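Local coordinates for CBS domain protein (Sulfolobus tokodaii, PDB 2EF7) that is of unproven function but, as a pair of CBS domains, probably senses or binds an adenosine-containing ligand, at the interface of chains A and B. Numbering follows the deposited sequence. Chains: chain A/B, Hypothetical protein ST2348.

The interface of chains A and B. Residues chain A 2-3, 126; chain B 94.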
loop_
_atom_site.group_PDB
_atom_site.type_symbol
_atom_site.label_atom_id
_atom_site.label_comp_id
_atom_site.label_asym_id
_atom_site.label_seq_id
_atom_site.Cartn_x
_atom_site.Cartn_y
_atom_site.Cartn_z
ATOM N N GLU A 2 24.927 -2.042 -3.712
ATOM C CA GLU A 2 25.229 -0.684 -3.282
ATOM C C GLU A 2 23.959 -0.027 -2.733
ATOM O O GLU A 2 22.854 -0.507 -2.978
ATOM C CB GLU A 2 25.769 0.123 -4.466
ATOM C CG GLU A 2 26.968 -0.527 -5.140
ATOM C CD GLU A 2 27.402 0.205 -6.397
ATOM O OE1 GLU A 2 28.400 -0.225 -7.017
ATOM O OE2 GLU A 2 26.747 1.204 -6.767
ATOM N N GLU A 3 24.119 1.064 -1.990
ATOM C CA GLU A 3 22.971 1.767 -1.433
ATOM C C GLU A 3 22.208 2.519 -2.519
ATOM O O GLU A 3 22.809 3.083 -3.422
ATOM C CB GLU A 3 23.427 2.774 -0.365
ATOM C CG GLU A 3 23.989 2.153 0.916
ATOM C CD GLU A 3 24.559 3.195 1.871
ATOM O OE1 GLU A 3 25.432 3.980 1.435
ATOM O OE2 GLU A 3 24.139 3.229 3.051
HETATM N N MSE A 126 15.306 -3.007 -4.848
HETATM C CA MSE A 126 16.597 -3.671 -4.732
HETATM C C MSE A 126 16.507 -5.127 -4.303
HETATM O O MSE A 126 17.495 -5.852 -4.381
HETATM C CB MSE A 126 17.504 -2.922 -3.761
HETATM C CG MSE A 126 17.196 -3.159 -2.304
HETATM SE SE MSE A 126 18.531 -2.329 -1.187
HETATM C CE MSE A 126 17.755 -0.559 -1.098
ATOM N N ARG B 94 21.344 -6.125 2.690
ATOM C CA ARG B 94 21.770 -5.366 1.526
ATOM C C ARG B 94 23.218 -5.664 1.177
ATOM O O ARG B 94 23.536 -5.998 0.032
ATOM C CB ARG B 94 21.624 -3.867 1.783
ATOM C CG ARG B 94 22.311 -3.005 0.719
ATOM C CD ARG B 94 22.143 -1.510 0.968
ATOM N NE ARG B 94 22.937 -0.996 2.087
ATOM C CZ ARG B 94 24.267 -0.957 2.120
ATOM N NH1 ARG B 94 24.983 -1.411 1.098
ATOM N NH2 ARG B 94 24.888 -0.429 3.169
#
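The guanidinium NH2 of B:Arg94 and the carboxylate OE2 of A:Glu3 form a salt bridge across the interface at 3.7 Å, a long separation that suggests a mainly electrostatic pairing. The protein is a CBS-domain pair, and such modules commonly associate with one another, although the structure alone does not show that this patch belongs to a biological assembly. B:Arg94 stands near the end of helix 86-95, within the second CBS sequence repeat of its chain, and reaches over to the N-terminal loop of chain A. What touches most intimately is not the charged tips but the aliphatic stem of the glutamate: CG of A:Glu3 sits above the centre of the guanidinium, 3.3 Å from CZ of B:Arg94, so that a methylene lies against one flat face. The carboxylate beyond it is turned 44° out of the guanidinium plane, which accords with an electrostatic contact rather than a coplanar, two-pronged pairing. The arginine leaves its helix with CG anti to the backbone N (chi1 168°) and then folds at chi3 (73°), a bend that lays the guanidinium beneath the glutamate stem. At that bend, CD of B:Arg94 comes within 4.1 Å of the backbone carbonyl O of A:Glu2, a peripheral contact. On another flank, the selenium of the selenomethionine A:Met126, the last residue of helix 116-126, comes to 4.3 Å from the same CD, but this side chain is poorly ordered and its packing is only tentative. Shortening B:Arg94 to an alanine would probably deprive the A:Glu3 carboxylate of this opposite charge and leave its CG without the flat surface it rests on. Of the 111 Å² of protein surface hidden here, 55 Å² belongs to B:Arg94 and 36 Å² to A:Glu3.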